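PDB 6M9M: AlkD2 from Streptococcus mutans, which is of unknown function but belongs to the HEAT-like repeat family of DNA glycosylases and binds the nucleotide inosine-5'-monophosphate. Local coordinates for residues 122-125 with 126-129; 136-139 with 140-144. One frame throughout, in Å; residues are numbered along the deposited sequence.

Contact 1: residues 122-125 with 126-129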
loop_
_atom_site.group_PDB
_atom_site.type_symbol
_atom_site.label_atom_id
_atom_site.label_comp_id
_atom_site.label_asym_id
_atom_site.label_seq_id
_atom_site.Cartn_x
_atom_site.Cartn_y
_atom_site.Cartn_z
ATOM N N THR A 122 -3.248 -7.748 -0.907
ATOM C CA THR A 122 -3.429 -7.064 0.371
ATOM C C THR A 122 -2.110 -7.003 1.129
ATOM O O THR A 122 -1.730 -5.954 1.655
ATOM C CB THR A 122 -4.484 -7.808 1.196
ATOM O OG1 THR A 122 -5.699 -7.942 0.437
ATOM C CG2 THR A 122 -4.774 -7.091 2.515
ATOM N N ARG A 123 -1.388 -8.123 1.176
ATOM C CA ARG A 123 -0.110 -8.155 1.879
ATOM C C ARG A 123 0.887 -7.204 1.232
ATOM O O ARG A 123 1.582 -6.454 1.932
ATOM C CB ARG A 123 0.443 -9.585 1.875
ATOM C CG ARG A 123 -0.480 -10.602 2.534
ATOM C CD ARG A 123 0.195 -11.911 2.876
ATOM N NE ARG A 123 0.749 -12.647 1.747
ATOM C CZ ARG A 123 0.050 -13.427 0.933
ATOM N NH1 ARG A 123 -1.272 -13.531 1.066
ATOM N NH2 ARG A 123 0.673 -14.081 -0.024
ATOM N N ARG A 124 0.944 -7.194 -0.106
ATOM C CA ARG A 124 1.888 -6.324 -0.803
ATOM C C ARG A 124 1.507 -4.859 -0.641
ATOM O O ARG A 124 2.385 -4.002 -0.541
ATOM C CB ARG A 124 1.970 -6.711 -2.285
ATOM C CG ARG A 124 3.130 -6.081 -3.064
ATOM C CD ARG A 124 2.741 -4.755 -3.705
ATOM N NE ARG A 124 3.790 -4.299 -4.611
ATOM C CZ ARG A 124 3.757 -3.156 -5.292
ATOM N NH1 ARG A 124 2.727 -2.341 -5.152
ATOM N NH2 ARG A 124 4.760 -2.827 -6.093
ATOM N N ALA A 125 0.206 -4.541 -0.603
ATOM C CA ALA A 125 -0.178 -3.142 -0.443
ATOM C C ALA A 125 0.354 -2.576 0.864
ATOM O O ALA A 125 0.809 -1.420 0.920
ATOM C CB ALA A 125 -1.688 -2.980 -0.521
ATOM N N ALA A 126 0.321 -3.378 1.930
ATOM C CA ALA A 126 0.852 -2.909 3.207
ATOM C C ALA A 126 2.373 -2.825 3.191
ATOM O O ALA A 126 2.951 -1.831 3.654
ATOM C CB ALA A 126 0.378 -3.820 4.334
ATOM N N THR A 127 3.047 -3.859 2.681
ATOM C CA THR A 127 4.506 -3.825 2.685
ATOM C C THR A 127 5.024 -2.683 1.828
ATOM O O THR A 127 5.947 -1.969 2.230
ATOM C CB THR A 127 5.117 -5.163 2.235
ATOM O OG1 THR A 127 4.735 -5.476 0.890
ATOM C CG2 THR A 127 4.713 -6.297 3.184
ATOM N N GLU A 128 4.462 -2.512 0.633
ATOM C CA GLU A 128 4.930 -1.492 -0.297
ATOM C C GLU A 128 4.463 -0.103 0.093
ATOM O O GLU A 128 5.219 0.868 -0.015
ATOM C CB GLU A 128 4.441 -1.817 -1.706
ATOM C CG GLU A 128 5.002 -0.917 -2.797
ATOM C CD GLU A 128 6.461 -1.181 -3.146
ATOM O OE1 GLU A 128 7.024 -2.225 -2.722
ATOM O OE2 GLU A 128 7.025 -0.344 -3.873
ATOM N N GLY A 129 3.217 0.018 0.536
ATOM C CA GLY A 129 2.650 1.334 0.775
ATOM C C GLY A 129 3.333 2.107 1.881
ATOM O O GLY A 129 3.382 3.332 1.838
#

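Contact 2: residues 136-139 with 140-144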
loop_
_atom_site.group_PDB
_atom_site.type_symbol
_atom_site.label_atom_id
_atom_site.label_comp_id
_atom_site.label_asym_id
_atom_site.label_seq_id
_atom_site.Cartn_x
_atom_site.Cartn_y
_atom_site.Cartn_z
ATOM N N ARG A 136 8.366 6.869 8.490
ATOM C CA ARG A 136 7.066 7.226 9.039
ATOM C C ARG A 136 7.129 7.322 10.549
ATOM O O ARG A 136 7.960 6.671 11.184
ATOM C CB ARG A 136 6.036 6.195 8.627
ATOM C CG ARG A 136 5.680 6.452 7.154
ATOM C CD ARG A 136 5.397 5.267 6.438
ATOM N NE ARG A 136 4.893 5.593 5.105
ATOM C CZ ARG A 136 5.633 5.975 4.076
ATOM N NH1 ARG A 136 6.950 6.135 4.214
ATOM N NH2 ARG A 136 5.062 6.164 2.894
ATOM N N PRO A 137 6.253 8.145 11.115
ATOM C CA PRO A 137 6.123 8.185 12.576
ATOM C C PRO A 137 5.936 6.789 13.163
ATOM O O PRO A 137 5.425 5.869 12.517
ATOM C CB PRO A 137 4.893 9.073 12.803
ATOM C CG PRO A 137 4.825 9.945 11.562
ATOM C CD PRO A 137 5.322 9.070 10.441
ATOM N N TYR A 138 6.364 6.658 14.419
ATOM C CA TYR A 138 6.377 5.425 15.190
ATOM C C TYR A 138 7.498 4.496 14.728
ATOM O O TYR A 138 8.378 4.135 15.518
ATOM C CB TYR A 138 5.034 4.694 15.205
ATOM C CG TYR A 138 5.136 3.470 16.090
ATOM C CD1 TYR A 138 5.194 3.596 17.472
ATOM C CD2 TYR A 138 5.215 2.190 15.542
ATOM C CE1 TYR A 138 5.314 2.499 18.279
ATOM C CE2 TYR A 138 5.337 1.083 16.343
ATOM C CZ TYR A 138 5.390 1.246 17.717
ATOM O OH TYR A 138 5.503 0.161 18.550
ATOM N N PHE A 139 7.488 4.104 13.455
ATOM C CA PHE A 139 8.564 3.247 12.953
ATOM C C PHE A 139 9.918 3.950 12.971
ATOM O O PHE A 139 10.955 3.297 13.173
ATOM C CB PHE A 139 8.207 2.729 11.564
ATOM C CG PHE A 139 6.985 1.856 11.560
ATOM C CD1 PHE A 139 6.972 0.673 12.276
ATOM C CD2 PHE A 139 5.838 2.234 10.894
ATOM C CE1 PHE A 139 5.838 -0.123 12.315
ATOM C CE2 PHE A 139 4.708 1.443 10.925
ATOM C CZ PHE A 139 4.715 0.269 11.629
ATOM N N LYS A 140 9.941 5.268 12.769
ATOM C CA LYS A 140 11.202 5.996 12.792
ATOM C C LYS A 140 11.853 5.889 14.163
ATOM O O LYS A 140 13.077 5.740 14.272
ATOM C CB LYS A 140 10.956 7.460 12.425
ATOM C CG LYS A 140 12.179 8.344 12.577
ATOM C CD LYS A 140 12.020 9.684 11.862
ATOM C CE LYS A 140 10.801 10.472 12.310
ATOM N NZ LYS A 140 9.586 10.229 11.466
ATOM N N GLU A 141 11.050 5.945 15.220
ATOM C CA GLU A 141 11.566 5.855 16.575
ATOM C C GLU A 141 11.712 4.425 17.059
ATOM O O GLU A 141 12.415 4.188 18.051
ATOM C CB GLU A 141 10.653 6.622 17.542
ATOM C CG GLU A 141 10.565 8.113 17.272
ATOM C CD GLU A 141 9.640 8.458 16.125
ATOM O OE1 GLU A 141 8.643 7.740 15.888
ATOM O OE2 GLU A 141 9.925 9.465 15.443
ATOM N N ASN A 142 11.075 3.476 16.372
ATOM C CA ASN A 142 11.059 2.071 16.772
ATOM C C ASN A 142 11.329 1.212 15.545
ATOM O O ASN A 142 10.475 0.442 15.105
ATOM C CB ASN A 142 9.714 1.709 17.391
ATOM C CG ASN A 142 9.393 2.541 18.590
ATOM O OD1 ASN A 142 9.831 2.241 19.698
ATOM N ND2 ASN A 142 8.646 3.600 18.379
ATOM N N PRO A 143 12.517 1.330 14.961
ATOM C CA PRO A 143 12.780 0.635 13.689
ATOM C C PRO A 143 12.600 -0.871 13.731
ATOM O O PRO A 143 12.228 -1.459 12.712
ATOM C CB PRO A 143 14.225 1.028 13.358
ATOM C CG PRO A 143 14.814 1.562 14.654
ATOM C CD PRO A 143 13.657 2.160 15.400
ATOM N N ASN A 144 12.887 -1.528 14.859
ATOM C CA ASN A 144 12.683 -2.969 14.919
ATOM C C ASN A 144 11.209 -3.345 14.778
ATOM O O ASN A 144 10.905 -4.470 14.383
ATOM C CB ASN A 144 13.272 -3.558 16.201
ATOM C CG ASN A 144 14.752 -3.903 16.058
ATOM O OD1 ASN A 144 15.247 -4.189 14.965
ATOM N ND2 ASN A 144 15.462 -3.896 17.173
#

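Contact 1: residues 122-125 with 126-129
R124 and E128 meet one turn apart on helix 120-129, where the backbone runs in alpha-helical i to i+4 bonds: E128 N to R124 O (2.8 Å), T127 N to R123 O, G129 N to A125 O and, weakly, A126 N to T122 O. The two long side chains lie side by side and point the same way. In both, CG stands anti to the backbone N (chi1 -168° in R124, -173° in E128), and each chain then bends at chi2, which lays the E128 methylene over one face of the R124 guanidinium. E128 CG sits over the centre of that group, 3.6 Å from R124 CZ. The carboxylate continues the stack, its plane only 10° from that of the guanidinium. Charge meets charge face to face, not end-on: R124 NH2 and E128 OE2 are 4.0 Å apart, too far for a salt bridge, and no N-H points at the oxygen. R124 NH2 makes its salt bridge to E89 instead, while E128 OE1 pairs with R131 and S164. In the conformer described, T127 OG1 lies 3.1 Å from R124 O, but S164 OG is also within bonding reach, and the bond to R124 O is therefore doubtful. Helices 85-102 and 108-115 cover the side carrying A125 and A126. The R124 side chain lies about 6 Å from the bound nucleotide and about 7 Å from the side chain of W85, which binds it. Stacked against E128 and bridged to E89, the arginine is probably restrained in rotation, and its positive charge is probably partly balanced by the two acids beside the nucleotide pocket.

Contact 2: residues 136-139 with 140-144
Y138 and N142 form the tight part of this turn. Y138 O, the hub, accepts a fairly straight bond from N142 ND2 (2.9 Å, 158° at the hydrogen) and weak ones from the backbone N of E141 and of N142. The same amide nitrogen lies over one face of the tyrosine ring, 3.5 Å from Y138 CE1, with ring and amide planes 30° apart although the two side chains cross at about a right angle. Chi1 of -59° sets N142 CG beside its own backbone N, from where the amide can reach back to both carbonyl and ring. Next to it, the face of the buried F139 ring takes Y138 CD2 toward its rim; F139 also makes an edge-to-face contact with W133 and packs on L108 and I111 of helix 108-115. K140 N closes the turn on R136 O at 2.9 Å.

The solvent side is looser. E141 bends back at chi2 to bring OE1 to Y138 N (2.9 Å), but the bond is weak. K140 bends at chi3 and chi4 back toward R136, but NZ stays 3.9 Å from R136 O.

F139 O receives a weak bond from N142 N and a CA-H...O contact from P143 CA (3.3 Å). A classic gamma turn centred on Y138 (weak F139 N to P137 O bond) lies within the wider turn leading to helix 143-151 of this HEAT-like repeat solenoid.

Contact 1 precedes contact 2 along the chain, and their centres lie about 17 Å apart. The first is within helix 120-129, near the centre of the chain; the second, also about 17 Å from that centre, occupies the surface turn before helix 143-151, the next helix in order. They touch where R136 NH2 packs 3.5 Å from G129 O, while the same guanidinium makes a salt bridge to D96 of helix 85-102. Helix 108-115 packs on residues of both contacts. In this all-helical solenoid, contact 1 thus belongs to the interior beside the nucleotide, and contact 2 to an outlying connection away from the nucleotide site.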